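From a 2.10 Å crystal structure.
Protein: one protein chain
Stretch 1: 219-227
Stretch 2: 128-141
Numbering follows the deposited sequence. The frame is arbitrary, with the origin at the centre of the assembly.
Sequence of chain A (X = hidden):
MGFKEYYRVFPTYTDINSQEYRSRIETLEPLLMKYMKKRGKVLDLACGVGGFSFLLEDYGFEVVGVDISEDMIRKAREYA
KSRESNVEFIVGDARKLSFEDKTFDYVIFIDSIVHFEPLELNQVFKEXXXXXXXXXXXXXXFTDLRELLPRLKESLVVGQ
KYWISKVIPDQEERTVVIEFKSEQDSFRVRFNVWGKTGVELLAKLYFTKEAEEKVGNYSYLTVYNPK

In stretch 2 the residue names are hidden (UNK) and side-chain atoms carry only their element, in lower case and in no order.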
# COMPACT_ATOMS: atom_id res chain seq x y z
N SER A 219 12.87 -12.49 1.00
CA SER A 219 13.11 -11.54 -0.08
C SER A 219 14.42 -10.80 0.16
O SER A 219 14.86 -10.64 1.30
CB SER A 219 11.95 -10.55 -0.19
OG SER A 219 10.79 -11.22 -0.65
N TYR A 220 15.04 -10.36 -0.93
CA TYR A 220 16.33 -9.67 -0.84
C TYR A 220 16.50 -8.45 -1.72
O TYR A 220 16.06 -8.43 -2.87
CB TYR A 220 17.45 -10.64 -1.19
CG TYR A 220 17.49 -11.86 -0.32
CD1 TYR A 220 18.18 -11.86 0.89
CD2 TYR A 220 16.78 -13.00 -0.68
CE1 TYR A 220 18.15 -12.97 1.72
CE2 TYR A 220 16.75 -14.10 0.14
CZ TYR A 220 17.43 -14.08 1.33
OH TYR A 220 17.38 -15.19 2.15
N LEU A 221 17.14 -7.43 -1.16
CA LEU A 221 17.45 -6.22 -1.90
C LEU A 221 18.96 -6.32 -2.03
O LEU A 221 19.66 -6.33 -1.02
CB LEU A 221 17.10 -4.96 -1.12
CG LEU A 221 17.52 -3.70 -1.86
CD1 LEU A 221 16.53 -3.41 -2.97
CD2 LEU A 221 17.60 -2.54 -0.90
N THR A 222 19.46 -6.41 -3.25
CA THR A 222 20.90 -6.52 -3.47
C THR A 222 21.48 -5.35 -4.25
O THR A 222 20.88 -4.89 -5.22
CB THR A 222 21.25 -7.82 -4.21
OG1 THR A 222 20.75 -8.94 -3.48
CG2 THR A 222 22.76 -7.95 -4.35
N VAL A 223 22.65 -4.88 -3.84
CA VAL A 223 23.32 -3.77 -4.52
C VAL A 223 24.57 -4.31 -5.22
O VAL A 223 25.46 -4.85 -4.57
CB VAL A 223 23.70 -2.65 -3.52
CG1 VAL A 223 24.38 -1.51 -4.26
CG2 VAL A 223 22.44 -2.13 -2.83
N TYR A 224 24.62 -4.16 -6.53
CA TYR A 224 25.74 -4.66 -7.33
C TYR A 224 26.53 -3.58 -8.06
O TYR A 224 25.98 -2.54 -8.43
CB TYR A 224 25.23 -5.67 -8.38
CG TYR A 224 24.84 -7.03 -7.83
CD1 TYR A 224 25.80 -7.89 -7.30
CD2 TYR A 224 23.52 -7.46 -7.85
CE1 TYR A 224 25.46 -9.14 -6.82
CE2 TYR A 224 23.16 -8.71 -7.37
CZ TYR A 224 24.13 -9.55 -6.86
OH TYR A 224 23.79 -10.79 -6.38
N ASN A 225 27.81 -3.84 -8.26
CA ASN A 225 28.69 -2.92 -8.99
C ASN A 225 29.17 -3.70 -10.20
O ASN A 225 29.58 -4.86 -10.08
CB ASN A 225 29.88 -2.51 -8.12
CG ASN A 225 29.45 -1.76 -6.87
OD1 ASN A 225 30.14 -1.79 -5.85
ND2 ASN A 225 28.33 -1.05 -6.95
N PRO A 226 29.14 -3.09 -11.39
CA PRO A 226 29.57 -3.72 -12.64
C PRO A 226 31.07 -3.97 -12.72
O PRO A 226 31.86 -3.25 -12.13
CB PRO A 226 29.09 -2.74 -13.70
CG PRO A 226 29.25 -1.42 -13.01
CD PRO A 226 28.69 -1.71 -11.64
N LYS A 227 31.45 -5.01 -13.46
CA LYS A 227 32.85 -5.35 -13.65
C LYS A 227 33.32 -4.82 -15.00
O LYS A 227 32.46 -4.38 -15.79
CB LYS A 227 33.05 -6.87 -13.62
CG LYS A 227 32.65 -7.52 -12.32
CD LYS A 227 33.12 -8.97 -12.30
CE LYS A 227 32.72 -9.67 -11.02
NZ LYS A 227 33.41 -10.97 -10.90
OXT LYS A 227 34.54 -4.87 -15.25
N UNK A 128 22.51 -5.12 -18.46
CA UNK A 128 22.55 -4.17 -17.36
C UNK A 128 23.98 -3.70 -17.13
O UNK A 128 24.23 -2.50 -16.99
c UNK A 128 22.27 -3.86 -14.88
c UNK A 128 20.54 -5.15 -16.18
c UNK A 128 22.03 -4.81 -16.05
N UNK A 129 24.91 -4.64 -17.08
CA UNK A 129 26.30 -4.28 -16.88
C UNK A 129 26.77 -3.33 -17.97
O UNK A 129 27.46 -2.36 -17.70
n UNK A 129 30.92 -6.08 -17.18
c UNK A 129 28.67 -5.19 -16.86
c UNK A 129 31.33 -5.54 -18.32
n UNK A 129 32.62 -5.26 -18.50
c UNK A 129 29.54 -6.42 -16.89
c UNK A 129 27.19 -5.53 -16.86
n UNK A 129 30.46 -5.28 -19.29
N UNK A 130 26.37 -3.61 -19.21
CA UNK A 130 26.77 -2.81 -20.36
C UNK A 130 26.30 -1.35 -20.34
O UNK A 130 27.10 -0.45 -20.60
c UNK A 130 26.66 -2.68 -22.91
c UNK A 130 24.15 -2.08 -24.60
c UNK A 130 26.30 -3.47 -21.66
n UNK A 130 24.83 -0.95 -24.57
n UNK A 130 24.77 -3.24 -24.42
c UNK A 130 26.20 -3.38 -24.18
n UNK A 130 22.84 -2.06 -24.82
N UNK A 131 25.02 -1.13 -20.05
CA UNK A 131 24.46 0.22 -20.02
C UNK A 131 24.75 0.96 -18.72
O UNK A 131 24.45 2.15 -18.58
c UNK A 131 22.27 -0.55 -19.05
c UNK A 131 22.61 -0.53 -21.53
c UNK A 131 22.93 0.17 -20.23
N UNK A 132 25.36 0.27 -17.78
CA UNK A 132 25.70 0.87 -16.49
C UNK A 132 27.11 1.47 -16.52
O UNK A 132 28.03 0.87 -17.09
c UNK A 132 25.22 -1.09 -13.13
c UNK A 132 25.61 -0.21 -15.41
c UNK A 132 25.33 0.18 -13.97
c UNK A 132 24.05 0.99 -13.88
N UNK A 133 27.27 2.65 -15.94
CA UNK A 133 28.58 3.27 -15.88
C UNK A 133 29.40 2.45 -14.89
O UNK A 133 28.87 1.95 -13.90
c UNK A 133 27.85 7.10 -15.69
c UNK A 133 28.49 4.71 -15.37
c UNK A 133 27.80 5.69 -16.29
n UNK A 133 26.95 9.41 -15.83
c UNK A 133 27.07 8.09 -16.53
N UNK A 134 30.72 2.31 -15.14
CA UNK A 134 31.54 1.53 -14.20
C UNK A 134 31.36 1.98 -12.75
O UNK A 134 31.51 1.18 -11.82
c UNK A 134 32.88 3.04 -15.51
c UNK A 134 32.96 1.73 -14.73
c UNK A 134 31.54 2.92 -16.19
N UNK A 135 31.02 3.24 -12.55
CA UNK A 135 30.82 3.76 -11.19
C UNK A 135 29.36 3.63 -10.76
O UNK A 135 29.00 4.03 -9.65
c UNK A 135 31.23 5.23 -11.13
o UNK A 135 30.46 6.00 -12.04
N UNK A 136 28.54 3.07 -11.65
CA UNK A 136 27.12 2.92 -11.37
C UNK A 136 26.75 1.77 -10.45
O UNK A 136 27.62 1.02 -10.00
N UNK A 137 25.46 1.64 -10.17
CA UNK A 137 24.98 0.58 -9.29
C UNK A 137 23.73 -0.13 -9.81
O UNK A 137 22.80 0.51 -10.28
c UNK A 137 24.72 1.15 -7.89
c UNK A 137 26.01 1.59 -7.21
c UNK A 137 25.48 2.12 -4.82
c UNK A 137 25.81 2.68 -6.18
n UNK A 137 25.52 3.20 -3.79
N UNK A 138 23.76 -1.45 -9.75
CA UNK A 138 22.64 -2.29 -10.16
C UNK A 138 21.94 -2.68 -8.87
O UNK A 138 22.54 -3.31 -8.01
c UNK A 138 22.05 -4.53 -11.25
c UNK A 138 20.04 -6.34 -12.03
c UNK A 138 21.27 -6.81 -11.58
c UNK A 138 22.27 -5.90 -11.19
c UNK A 138 20.81 -4.07 -11.70
c UNK A 138 19.81 -4.97 -12.09
c UNK A 138 23.14 -3.56 -10.85
N UNK A 139 20.67 -2.30 -8.72
CA UNK A 139 19.93 -2.62 -7.50
C UNK A 139 18.69 -3.44 -7.80
O UNK A 139 17.75 -2.94 -8.43
c UNK A 139 18.62 -1.68 -5.57
c UNK A 139 20.76 -0.57 -6.31
c UNK A 139 20.47 0.78 -5.68
c UNK A 139 19.52 -1.33 -6.76
N UNK A 140 18.66 -4.70 -7.37
CA UNK A 140 17.49 -5.52 -7.62
C UNK A 140 16.86 -6.12 -6.36
O UNK A 140 17.52 -6.34 -5.34
c UNK A 140 16.71 -10.24 -8.98
c UNK A 140 18.41 -7.94 -8.18
se UNK A 140 18.31 -9.36 -9.57
c UNK A 140 17.80 -6.63 -8.66
N UNK A 141 15.55 -6.32 -6.43
CA UNK A 141 14.80 -6.88 -5.33
C UNK A 141 14.07 -8.08 -5.90
O UNK A 141 13.41 -7.98 -6.94
c UNK A 141 12.82 -6.48 -3.80
c UNK A 141 13.79 -5.87 -4.79
c UNK A 141 11.02 -7.65 -2.00
c UNK A 141 10.63 -7.39 -3.30
c UNK A 141 13.20 -6.75 -2.48
o UNK A 141 10.13 -8.24 -1.13
c UNK A 141 11.53 -6.81 -4.19
c UNK A 141 12.31 -7.33 -1.58

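Position 128 carries three carbons, one bearing the other two, and lies beyond the reach of stretch 1; branching directly at CB identifies Val 128. At position 129 three carbons lead to a nitrogen and then to a carbon holding two more nitrogens, a guanidinium, so this is Arg 129. Its chain is extended through chi3, turns at chi4 (-64°), and reaches the C-terminus of the protein: NE lies 2.7 Å from Lys 227 O, and NH2 forms a long salt bridge of 3.8 Å with Lys 227 OXT. Position 130 has the same seven side-chain atoms and is Arg 130, but its CA-to-CB bond points away and it makes no contact. Position 131 repeats the three-carbon fork of 128 and is Val 131, also out of reach.

Position 132 has four carbons forked at the second, the pattern of leucine. Leu 132 points toward stretch 1, and its CD2 packs against CD of Pro 226 at 3.8 Å. Four carbons in a row ending in nitrogen make position 133 Lys 133; the side chain points away, while its backbone O lies 3.5 Å from Pro 226 CG. At position 134 three carbons close a ring onto the backbone nitrogen, which only proline does. Pro 134 occupies the corner of a type I turn and offers its backbone O to Pro 226 CG at 3.6 Å. One carbon and one oxygen at position 135 fit serine; Ser 135 points away and touches nothing on stretch 1.

Position 136 has no side-chain atoms and is Gly 136. A CB here would come within 2.9 Å of Lys 133 O, the atom that accepts the turn's hydrogen bond from Gly 136 N. Position 137 again shows four carbons and a terminal nitrogen: Lys 137, whose CE rests 3.8 Å from Val 223 CG1. At position 138 one carbon bears a ring of six carbons without oxygen, hence Phe 138, with its CB 3.9 Å from Tyr 224 CB. Position 139 has four carbons forked at the first, one arm two carbons long. This is Ile 139, whose CG2 meets Leu 221 CD1 at 3.8 Å. The unbranched chain at position 140 contains selenium between carbons, marking selenomethionine, Met 140, on the same face as Thr 222. Position 141 carries a six-carbon ring with one oxygen: Tyr 141, whose OH approaches Ser 219 CB to 3.1 Å.

The contact rests on antiparallel pairing of two strands. Tyr 224 and Phe 138 exchange backbone hydrogen bonds, Tyr 224 N to Phe 138 O at 2.7 Å and Phe 138 N to Tyr 224 O at 2.8 Å; Thr 222 and Met 140 do likewise, Thr 222 N to Met 140 O at 2.9 Å and Met 140 N to Thr 222 O at 3.1 Å. Alternation places Leu 221, Val 223, Ile 139 and Tyr 141 on one face, and Thr 222, Tyr 224, Phe 138 and Met 140 on the other. Beyond the paired segment, Pro 226 packs against the turn and Leu 132, while Arg 129 meets the terminal carboxylate.

Stretch 2 (128-141) VRRVLKPSGKFIMY
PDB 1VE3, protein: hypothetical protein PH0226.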